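Local coordinates for protein probable mannosyltransferase KTR4 (Saccharomyces cerevisiae, PDB 5A07) that is probably a mannosyltransferase of the GT-A-type glycosyltransferase family and holds guanosine-5'-diphosphate and a manganese ion in one pocket, at residues B[86-94]-B[242-252]; B[286-296]-B[359-369]. All coordinates share one frame; numbering follows the deposited sequence.

Contact 1: B[86-94]-B[242-252]; sequences EPKVDNLVR and NYDVFQFMNKN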
loop_
_atom_site.group_PDB
_atom_site.type_symbol
_atom_site.label_atom_id
_atom_site.label_comp_id
_atom_site.label_asym_id
_atom_site.label_seq_id
_atom_site.Cartn_x
_atom_site.Cartn_y
_atom_site.Cartn_z
ATOM N N GLU B 86 -11.627 -13.790 11.897
ATOM C CA GLU B 86 -10.205 -13.684 12.050
ATOM C C GLU B 86 -9.508 -14.662 11.148
ATOM O O GLU B 86 -10.125 -15.584 10.705
ATOM C CB GLU B 86 -9.760 -14.136 13.444
ATOM C CG GLU B 86 -10.505 -13.634 14.580
ATOM C CD GLU B 86 -9.780 -14.000 15.838
ATOM O OE1 GLU B 86 -9.728 -15.193 16.189
ATOM O OE2 GLU B 86 -9.254 -13.101 16.463
ATOM N N PRO B 87 -8.181 -14.515 10.943
ATOM C CA PRO B 87 -7.493 -15.460 10.063
ATOM C C PRO B 87 -7.639 -16.853 10.624
ATOM O O PRO B 87 -7.553 -17.038 11.851
ATOM C CB PRO B 87 -6.069 -14.994 10.114
ATOM C CG PRO B 87 -6.169 -13.539 10.389
ATOM C CD PRO B 87 -7.297 -13.420 11.326
ATOM N N LYS B 88 -7.837 -17.817 9.735
ATOM C CA LYS B 88 -8.041 -19.230 10.133
ATOM C C LYS B 88 -6.708 -19.939 10.183
ATOM O O LYS B 88 -6.354 -20.700 9.282
ATOM C CB LYS B 88 -8.977 -19.867 9.130
ATOM C CG LYS B 88 -10.350 -19.266 9.302
ATOM C CD LYS B 88 -11.235 -19.820 8.241
ATOM C CE LYS B 88 -12.637 -19.890 8.759
ATOM N NZ LYS B 88 -13.434 -20.653 7.768
ATOM N N VAL B 89 -5.923 -19.609 11.187
ATOM C CA VAL B 89 -4.629 -20.171 11.398
ATOM C C VAL B 89 -4.613 -20.526 12.852
ATOM O O VAL B 89 -5.349 -19.959 13.641
ATOM C CB VAL B 89 -3.428 -19.225 11.077
ATOM C CG1 VAL B 89 -3.407 -18.901 9.605
ATOM C CG2 VAL B 89 -3.450 -17.932 11.904
ATOM N N ASP B 90 -3.758 -21.444 13.254
ATOM C CA ASP B 90 -3.822 -21.889 14.661
ATOM C C ASP B 90 -2.787 -21.158 15.562
ATOM O O ASP B 90 -2.660 -21.468 16.732
ATOM C CB ASP B 90 -3.655 -23.430 14.745
ATOM C CG ASP B 90 -2.375 -23.925 14.049
ATOM O OD1 ASP B 90 -1.426 -23.121 13.823
ATOM O OD2 ASP B 90 -2.315 -25.125 13.716
ATOM N N ASN B 91 -2.053 -20.214 15.016
ATOM C CA ASN B 91 -0.932 -19.672 15.727
ATOM C C ASN B 91 -1.159 -18.214 16.210
ATOM O O ASN B 91 -0.205 -17.498 16.386
ATOM C CB ASN B 91 0.294 -19.815 14.811
ATOM C CG ASN B 91 0.129 -19.145 13.425
ATOM O OD1 ASN B 91 -0.500 -18.106 13.248
ATOM N ND2 ASN B 91 0.825 -19.695 12.454
ATOM N N LEU B 92 -2.409 -17.742 16.286
ATOM C CA LEU B 92 -2.666 -16.316 16.604
ATOM C C LEU B 92 -2.187 -15.954 18.001
ATOM O O LEU B 92 -2.409 -16.722 18.940
ATOM C CB LEU B 92 -4.157 -16.005 16.474
ATOM C CG LEU B 92 -4.719 -16.093 15.037
ATOM C CD1 LEU B 92 -6.154 -15.674 15.026
ATOM C CD2 LEU B 92 -3.905 -15.250 14.061
ATOM N N VAL B 93 -1.597 -14.773 18.162
ATOM C CA VAL B 93 -1.060 -14.349 19.449
ATOM C C VAL B 93 -2.056 -13.375 20.054
ATOM O O VAL B 93 -2.379 -12.320 19.478
ATOM C CB VAL B 93 0.292 -13.682 19.272
ATOM C CG1 VAL B 93 0.785 -13.016 20.554
ATOM C CG2 VAL B 93 1.310 -14.684 18.703
ATOM N N ARG B 94 -2.596 -13.738 21.195
ATOM C CA ARG B 94 -3.637 -12.948 21.867
ATOM C C ARG B 94 -3.020 -11.936 22.845
ATOM O O ARG B 94 -1.878 -12.070 23.261
ATOM C CB ARG B 94 -4.584 -13.872 22.676
ATOM C CG ARG B 94 -5.248 -14.975 21.885
ATOM C CD ARG B 94 -6.029 -14.393 20.734
ATOM N NE ARG B 94 -6.721 -15.405 19.944
ATOM C CZ ARG B 94 -7.529 -15.119 18.930
ATOM N NH1 ARG B 94 -7.698 -13.852 18.556
ATOM N NH2 ARG B 94 -8.149 -16.087 18.281
ATOM N N ASN B 242 -8.198 -8.729 17.426
ATOM C CA ASN B 242 -7.843 -9.363 18.690
ATOM C C ASN B 242 -6.645 -10.357 18.638
ATOM O O ASN B 242 -6.531 -11.259 19.453
ATOM C CB ASN B 242 -9.085 -10.048 19.245
ATOM C CG ASN B 242 -10.060 -9.042 19.769
ATOM O OD1 ASN B 242 -9.697 -8.150 20.500
ATOM N ND2 ASN B 242 -11.281 -9.177 19.403
ATOM N N TYR B 243 -5.777 -10.170 17.679
ATOM C CA TYR B 243 -4.518 -10.877 17.568
ATOM C C TYR B 243 -3.469 -9.866 17.211
ATOM O O TYR B 243 -3.769 -8.832 16.618
ATOM C CB TYR B 243 -4.567 -11.991 16.511
ATOM C CG TYR B 243 -4.919 -11.526 15.109
ATOM C CD1 TYR B 243 -6.218 -11.334 14.753
ATOM C CD2 TYR B 243 -3.916 -11.241 14.191
ATOM C CE1 TYR B 243 -6.553 -10.883 13.498
ATOM C CE2 TYR B 243 -4.224 -10.792 12.953
ATOM C CZ TYR B 243 -5.544 -10.620 12.598
ATOM O OH TYR B 243 -5.877 -10.176 11.376
ATOM N N ASP B 244 -2.237 -10.178 17.564
ATOM C CA ASP B 244 -1.047 -9.349 17.233
ATOM C C ASP B 244 -0.740 -9.453 15.743
ATOM O O ASP B 244 -0.421 -10.516 15.236
ATOM C CB ASP B 244 0.123 -9.811 18.074
ATOM C CG ASP B 244 1.354 -8.929 17.959
ATOM O OD1 ASP B 244 1.735 -8.508 16.841
ATOM O OD2 ASP B 244 1.948 -8.613 19.010
ATOM N N VAL B 245 -0.909 -8.344 15.039
ATOM C CA VAL B 245 -0.835 -8.306 13.602
ATOM C C VAL B 245 0.567 -8.515 13.106
ATOM O O VAL B 245 0.802 -9.295 12.192
ATOM C CB VAL B 245 -1.416 -6.966 13.076
ATOM C CG1 VAL B 245 -1.163 -6.748 11.607
ATOM C CG2 VAL B 245 -2.913 -6.943 13.292
ATOM N N PHE B 246 1.523 -7.859 13.736
ATOM C CA PHE B 246 2.938 -8.117 13.368
ATOM C C PHE B 246 3.345 -9.562 13.606
ATOM O O PHE B 246 4.051 -10.158 12.779
ATOM C CB PHE B 246 3.896 -7.175 14.095
ATOM C CG PHE B 246 3.683 -5.718 13.842
ATOM C CD1 PHE B 246 3.447 -5.228 12.596
ATOM C CD2 PHE B 246 3.854 -4.805 14.853
ATOM C CE1 PHE B 246 3.348 -3.882 12.362
ATOM C CE2 PHE B 246 3.715 -3.435 14.613
ATOM C CZ PHE B 246 3.463 -2.985 13.350
ATOM N N GLN B 247 2.919 -10.139 14.691
ATOM C CA GLN B 247 3.260 -11.567 14.963
ATOM C C GLN B 247 2.554 -12.486 13.972
ATOM O O GLN B 247 3.111 -13.505 13.620
ATOM C CB GLN B 247 2.951 -12.001 16.433
ATOM C CG GLN B 247 3.784 -11.257 17.468
ATOM C CD GLN B 247 5.269 -11.639 17.495
ATOM O OE1 GLN B 247 5.837 -11.971 16.497
ATOM N NE2 GLN B 247 5.879 -11.580 18.679
ATOM N N PHE B 248 1.321 -12.152 13.547
ATOM C CA PHE B 248 0.677 -12.894 12.506
ATOM C C PHE B 248 1.489 -12.875 11.231
ATOM O O PHE B 248 1.722 -13.918 10.584
ATOM C CB PHE B 248 -0.742 -12.379 12.257
ATOM C CG PHE B 248 -1.331 -12.868 10.995
ATOM C CD1 PHE B 248 -1.960 -14.092 10.946
ATOM C CD2 PHE B 248 -1.224 -12.107 9.819
ATOM C CE1 PHE B 248 -2.467 -14.610 9.754
ATOM C CE2 PHE B 248 -1.765 -12.586 8.616
ATOM C CZ PHE B 248 -2.365 -13.853 8.574
ATOM N N MET B 249 2.007 -11.710 10.890
ATOM C CA MET B 249 2.825 -11.576 9.658
ATOM C C MET B 249 4.073 -12.471 9.758
ATOM O O MET B 249 4.458 -13.172 8.807
ATOM C CB MET B 249 3.318 -10.137 9.439
ATOM C CG MET B 249 2.311 -9.009 9.363
ATOM S SD MET B 249 1.314 -9.186 7.950
ATOM C CE MET B 249 2.428 -8.475 6.700
ATOM N N ASN B 250 4.735 -12.362 10.872
ATOM C CA ASN B 250 5.970 -13.079 11.076
ATOM C C ASN B 250 5.734 -14.593 11.081
ATOM O O ASN B 250 6.424 -15.345 10.373
ATOM C CB ASN B 250 6.590 -12.667 12.413
ATOM C CG ASN B 250 7.997 -13.146 12.527
ATOM O OD1 ASN B 250 8.887 -12.628 11.901
ATOM N ND2 ASN B 250 8.169 -14.212 13.244
ATOM N N LYS B 251 4.771 -15.050 11.881
ATOM C CA LYS B 251 4.497 -16.446 11.984
ATOM C C LYS B 251 3.984 -17.076 10.683
ATOM O O LYS B 251 4.150 -18.258 10.497
ATOM C CB LYS B 251 3.517 -16.719 13.128
ATOM C CG LYS B 251 3.528 -18.123 13.613
ATOM C CD LYS B 251 4.839 -18.521 14.329
ATOM C CE LYS B 251 5.014 -20.044 14.398
ATOM N NZ LYS B 251 3.881 -20.666 15.140
ATOM N N ASN B 252 3.348 -16.326 9.793
ATOM C CA ASN B 252 2.824 -16.866 8.550
ATOM C C ASN B 252 3.589 -16.425 7.296
ATOM O O ASN B 252 3.092 -16.521 6.192
ATOM C CB ASN B 252 1.319 -16.574 8.487
ATOM C CG ASN B 252 0.572 -17.266 9.610
ATOM O OD1 ASN B 252 0.293 -18.452 9.531
ATOM N ND2 ASN B 252 0.374 -16.569 10.756
HETATM O O HOH W 1 -9.801 -10.456 15.700
HETATM O O HOH W 2 -12.020 -11.196 17.153
HETATM O O HOH W 3 -0.921 -13.167 15.905
#
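Y243 runs its side chain from L92 out to P87 of the 86-94 loop. Its CB starts 4.0 Å from CB of L92, and chi1 of 58° keeps CG between the backbone N and the carbonyl carbon, with CG and CD2 against L92 CD2. Farther out, CD1 turns the ring edge toward E86 OE2. CE1 comes within 3.4 Å of P87 CD, CZ touches the same carbon, and the OH rests beside P87 CG while bonding to D376. P87 has a second aromatic neighbour, its CB lying 3.6 Å from F248 CE1. V89 CG2 meets F248 at the ring edge, and L92 CD2 touches both rings.

F248 sits on helix 245-251, whose V245, F246 and M249 face strands 227-230 and 322-325 of the central GT-A sheet, so the loop that leads toward strand 105-110 covers another side of this helix. At the helix start, D244 N donates to V93 O (2.9 Å), while D244 OD1 caps the first turn through Q247 N and OD2 bonds Y136 and G101.

Past the helix end, N91 and N252 exchange two amide bonds: N252 ND2 to N91 OD1 is 3.1 Å and N91 ND2 to N252 OD1 is 3.2 Å, with the amide planes 51° apart. N252 ND2 also donates to F248 O, which fixes the amide's rotation.

R94, bent at chi2, grips E86 end-on, NH1 to OE2 at 2.7 Å and NH2 to OE1, each oxygen using its syn lone pair. NH1 also gives a bond to N242 O (3.0 Å), which lies near the guanidinium plane although NH1 stands 66° out of the carbonyl plane. A water joins E86 OE2 to N242 N.

Contact 2: B[286-296]-B[359-369]; sequences YLNVNGAFAWL and SLALALFADKS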
loop_
_atom_site.group_PDB
_atom_site.type_symbol
_atom_site.label_atom_id
_atom_site.label_comp_id
_atom_site.label_asym_id
_atom_site.label_seq_id
_atom_site.Cartn_x
_atom_site.Cartn_y
_atom_site.Cartn_z
ATOM N N TYR B 286 16.172 -10.953 -10.301
ATOM C CA TYR B 286 15.365 -10.339 -9.206
ATOM C C TYR B 286 13.903 -10.762 -9.299
ATOM O O TYR B 286 13.200 -10.704 -8.308
ATOM C CB TYR B 286 15.463 -8.806 -9.262
ATOM C CG TYR B 286 16.821 -8.245 -8.918
ATOM C CD1 TYR B 286 17.752 -8.964 -8.220
ATOM C CD2 TYR B 286 17.133 -6.960 -9.274
ATOM C CE1 TYR B 286 19.002 -8.387 -7.880
ATOM C CE2 TYR B 286 18.341 -6.398 -8.944
ATOM C CZ TYR B 286 19.242 -7.121 -8.228
ATOM O OH TYR B 286 20.430 -6.544 -7.964
ATOM N N LEU B 287 13.457 -11.171 -10.489
ATOM C CA LEU B 287 12.102 -11.698 -10.664
ATOM C C LEU B 287 11.793 -12.903 -9.760
ATOM O O LEU B 287 12.600 -13.790 -9.638
ATOM C CB LEU B 287 11.818 -12.052 -12.136
ATOM C CG LEU B 287 11.759 -10.876 -13.092
ATOM C CD1 LEU B 287 11.750 -11.388 -14.523
ATOM C CD2 LEU B 287 10.497 -10.065 -12.857
ATOM N N ASN B 288 10.636 -12.920 -9.076
ATOM C CA ASN B 288 10.144 -14.105 -8.366
ATOM C C ASN B 288 9.235 -14.882 -9.254
ATOM O O ASN B 288 8.374 -14.292 -9.931
ATOM C CB ASN B 288 9.390 -13.734 -7.077
ATOM C CG ASN B 288 9.075 -14.928 -6.233
ATOM O OD1 ASN B 288 8.149 -15.667 -6.485
ATOM N ND2 ASN B 288 9.870 -15.142 -5.250
ATOM N N VAL B 289 9.398 -16.207 -9.302
ATOM C CA VAL B 289 8.646 -17.000 -10.287
ATOM C C VAL B 289 7.169 -17.066 -9.918
ATOM O O VAL B 289 6.354 -17.356 -10.760
ATOM C CB VAL B 289 9.210 -18.449 -10.503
ATOM C CG1 VAL B 289 10.662 -18.348 -10.983
ATOM C CG2 VAL B 289 9.164 -19.268 -9.228
ATOM N N ASN B 290 6.836 -16.789 -8.673
ATOM C CA ASN B 290 5.467 -16.670 -8.243
ATOM C C ASN B 290 4.977 -15.212 -8.044
ATOM O O ASN B 290 4.092 -14.976 -7.201
ATOM C CB ASN B 290 5.196 -17.484 -6.956
ATOM C CG ASN B 290 3.700 -17.878 -6.806
ATOM O OD1 ASN B 290 3.050 -17.965 -5.677
ATOM N ND2 ASN B 290 3.107 -18.100 -7.952
ATOM N N GLY B 291 5.519 -14.290 -8.814
ATOM C CA GLY B 291 5.110 -12.895 -8.785
ATOM C C GLY B 291 3.685 -12.677 -9.266
ATOM O O GLY B 291 3.074 -13.509 -9.994
ATOM N N ALA B 292 3.140 -11.522 -8.894
ATOM C CA ALA B 292 1.756 -11.222 -9.218
ATOM C C ALA B 292 1.613 -10.688 -10.623
ATOM O O ALA B 292 1.161 -9.588 -10.838
ATOM C CB ALA B 292 1.187 -10.256 -8.200
ATOM N N PHE B 293 1.999 -11.484 -11.626
ATOM C CA PHE B 293 2.107 -10.966 -12.977
ATOM C C PHE B 293 0.794 -10.696 -13.659
ATOM O O PHE B 293 0.672 -9.720 -14.356
ATOM C CB PHE B 293 2.954 -11.923 -13.842
ATOM C CG PHE B 293 4.293 -12.210 -13.249
ATOM C CD1 PHE B 293 5.189 -11.194 -12.987
ATOM C CD2 PHE B 293 4.668 -13.506 -12.956
ATOM C CE1 PHE B 293 6.439 -11.462 -12.421
ATOM C CE2 PHE B 293 5.918 -13.768 -12.414
ATOM C CZ PHE B 293 6.791 -12.735 -12.117
ATOM N N ALA B 294 -0.220 -11.537 -13.437
ATOM C CA ALA B 294 -1.486 -11.291 -14.015
ATOM C C ALA B 294 -2.120 -9.947 -13.529
ATOM O O ALA B 294 -2.714 -9.172 -14.306
ATOM C CB ALA B 294 -2.386 -12.485 -13.730
ATOM N N TRP B 295 -1.976 -9.685 -12.260
ATOM C CA TRP B 295 -2.474 -8.439 -11.653
ATOM C C TRP B 295 -1.865 -7.209 -12.287
ATOM O O TRP B 295 -2.578 -6.229 -12.531
ATOM C CB TRP B 295 -2.156 -8.471 -10.168
ATOM C CG TRP B 295 -2.590 -7.353 -9.303
ATOM C CD1 TRP B 295 -3.857 -6.957 -9.048
ATOM C CD2 TRP B 295 -1.752 -6.504 -8.513
ATOM N NE1 TRP B 295 -3.866 -5.910 -8.163
ATOM C CE2 TRP B 295 -2.591 -5.640 -7.790
ATOM C CE3 TRP B 295 -0.405 -6.382 -8.353
ATOM C CZ2 TRP B 295 -2.100 -4.664 -6.941
ATOM C CZ3 TRP B 295 0.085 -5.439 -7.469
ATOM C CH2 TRP B 295 -0.769 -4.589 -6.780
ATOM N N LEU B 296 -0.581 -7.235 -12.620
ATOM C CA LEU B 296 0.061 -6.143 -13.369
ATOM C C LEU B 296 -0.408 -6.000 -14.851
ATOM O O LEU B 296 -0.338 -4.933 -15.431
ATOM C CB LEU B 296 1.547 -6.346 -13.391
ATOM C CG LEU B 296 2.235 -6.501 -12.043
ATOM C CD1 LEU B 296 3.701 -6.770 -12.202
ATOM C CD2 LEU B 296 2.010 -5.200 -11.238
ATOM N N SER B 359 4.141 -1.303 -5.166
ATOM C CA SER B 359 3.300 -2.405 -5.677
ATOM C C SER B 359 4.002 -3.146 -6.841
ATOM O O SER B 359 3.974 -4.369 -6.885
ATOM C CB SER B 359 1.943 -1.898 -6.163
ATOM O OG SER B 359 1.219 -1.323 -5.089
ATOM N N LEU B 360 4.708 -2.408 -7.687
ATOM C CA LEU B 360 5.488 -3.063 -8.783
ATOM C C LEU B 360 6.598 -3.919 -8.251
ATOM O O LEU B 360 6.792 -5.062 -8.656
ATOM C CB LEU B 360 6.059 -2.009 -9.771
ATOM C CG LEU B 360 5.007 -1.421 -10.636
ATOM C CD1 LEU B 360 5.506 -0.144 -11.318
ATOM C CD2 LEU B 360 4.577 -2.380 -11.720
ATOM N N ALA B 361 7.294 -3.396 -7.243
ATOM C CA ALA B 361 8.339 -4.141 -6.605
ATOM C C ALA B 361 7.805 -5.406 -5.930
ATOM O O ALA B 361 8.417 -6.481 -6.043
ATOM C CB ALA B 361 9.077 -3.317 -5.601
ATOM N N LEU B 362 6.724 -5.263 -5.171
ATOM C CA LEU B 362 6.152 -6.433 -4.512
ATOM C C LEU B 362 5.693 -7.497 -5.560
ATOM O O LEU B 362 5.848 -8.668 -5.378
ATOM C CB LEU B 362 4.981 -5.986 -3.638
ATOM C CG LEU B 362 5.355 -5.315 -2.340
ATOM C CD1 LEU B 362 4.100 -4.593 -1.817
ATOM C CD2 LEU B 362 5.844 -6.329 -1.320
ATOM N N ALA B 363 5.056 -7.059 -6.619
ATOM C CA ALA B 363 4.485 -7.993 -7.578
ATOM C C ALA B 363 5.599 -8.707 -8.407
ATOM O O ALA B 363 5.445 -9.868 -8.789
ATOM C CB ALA B 363 3.559 -7.243 -8.505
ATOM N N LEU B 364 6.690 -7.994 -8.683
ATOM C CA LEU B 364 7.757 -8.527 -9.546
ATOM C C LEU B 364 8.783 -9.309 -8.755
ATOM O O LEU B 364 9.292 -10.346 -9.256
ATOM C CB LEU B 364 8.458 -7.394 -10.296
ATOM C CG LEU B 364 7.535 -6.765 -11.316
ATOM C CD1 LEU B 364 8.137 -5.481 -11.798
ATOM C CD2 LEU B 364 7.248 -7.674 -12.483
ATOM N N PHE B 365 9.080 -8.904 -7.507
ATOM C CA PHE B 365 10.261 -9.399 -6.808
ATOM C C PHE B 365 9.956 -10.253 -5.641
ATOM O O PHE B 365 10.873 -10.627 -4.941
ATOM C CB PHE B 365 11.215 -8.252 -6.380
ATOM C CG PHE B 365 11.517 -7.256 -7.488
ATOM C CD1 PHE B 365 11.774 -7.694 -8.771
ATOM C CD2 PHE B 365 11.589 -5.924 -7.229
ATOM C CE1 PHE B 365 12.035 -6.798 -9.820
ATOM C CE2 PHE B 365 11.816 -5.009 -8.237
ATOM C CZ PHE B 365 12.043 -5.446 -9.551
ATOM N N ALA B 366 8.679 -10.593 -5.427
ATOM C CA ALA B 366 8.257 -11.400 -4.285
ATOM C C ALA B 366 7.180 -12.363 -4.722
ATOM O O ALA B 366 6.480 -12.132 -5.704
ATOM C CB ALA B 366 7.711 -10.548 -3.157
ATOM N N ASP B 367 7.059 -13.418 -3.949
ATOM C CA ASP B 367 6.060 -14.421 -4.136
ATOM C C ASP B 367 4.709 -13.856 -3.702
ATOM O O ASP B 367 4.539 -13.460 -2.561
ATOM C CB ASP B 367 6.365 -15.622 -3.205
ATOM C CG ASP B 367 5.423 -16.787 -3.430
ATOM O OD1 ASP B 367 4.195 -16.638 -3.697
ATOM O OD2 ASP B 367 5.888 -17.938 -3.338
ATOM N N LYS B 368 3.728 -13.884 -4.586
ATOM C CA LYS B 368 2.467 -13.251 -4.305
ATOM C C LYS B 368 1.686 -13.847 -3.097
ATOM O O LYS B 368 0.802 -13.147 -2.527
ATOM C CB LYS B 368 1.602 -13.216 -5.536
ATOM C CG LYS B 368 1.067 -14.581 -5.943
ATOM C CD LYS B 368 0.640 -14.468 -7.393
ATOM C CE LYS B 368 -0.367 -15.524 -7.772
ATOM N NZ LYS B 368 0.313 -16.724 -8.038
ATOM N N SER B 369 1.985 -15.084 -2.703
ATOM C CA SER B 369 1.333 -15.724 -1.555
ATOM C C SER B 369 1.900 -15.200 -0.207
ATOM O O SER B 369 1.340 -15.505 0.838
ATOM C CB SER B 369 1.467 -17.247 -1.641
ATOM O OG SER B 369 2.840 -17.624 -1.532
HETATM O O HOH W 4 13.355 -11.247 -5.785
HETATM O O HOH W 5 7.969 -18.392 -5.193
HETATM O O HOH W 6 2.409 -16.107 -10.302
HETATM O O HOH W 7 4.027 -10.852 -5.793
#
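A292 N reaches A363 O at 2.8 Å, the shortest hydrogen bond between the segments, bent to 133° at the hydrogen but on a lone pair in the carbonyl plane. CA of G291 presses on the same oxygen at 3.0 Å, a tight approach. One residue on, L364 O takes N288 N at 2.9 Å, nearly straight, with L287 CA as a second, CH-type neighbour. Farther along, K368 N donates to N290 O.

Residues 287-292 thus run beside the last part of helix 354-365 before the chain enters helix 293-297. There L296 straddles A363 CB, CD1 and CD2 each 3.7 Å from it, while CD1 also meets L364 CD2. That L364 methyl lies at the edge of the F293 ring. W295 holds CG anti to its backbone N (chi1 -178°), bringing CZ3 to A363 CB and CH2 to S359 CB; its NE1 bonds N261. An Asx turn closed by N288 OD1 on N290 N shapes the loop, and a water joins that oxygen to D367 OD2.

A363 O and L364 O thus take backbone N-H groups across the contact, while a water links F365 O to Y286 O, so the buried junction pairs main-chain polar bonds with apolar side-chain packing.

Contact 1 and contact 2 follow one another along the chain, with centres 24 Å apart and nearest atoms about 6 Å apart, so they do not touch. The chain between them carries strand 256-262, which pairs in parallel with strand 371-373, just beyond 359-369. Both contacts touch residues in or beside these strands: F248 of contact 1 meets H372 edge-to-face, whereas in contact 2 W295 bonds N261 and S369 O takes K254 NZ. Neither contact supplies residues to the pocket where E232 and H381 bind manganese. In contact 2 the side chain of S359, on helix 354-365, lies about 13 Å from the guanosine-5'-diphosphate.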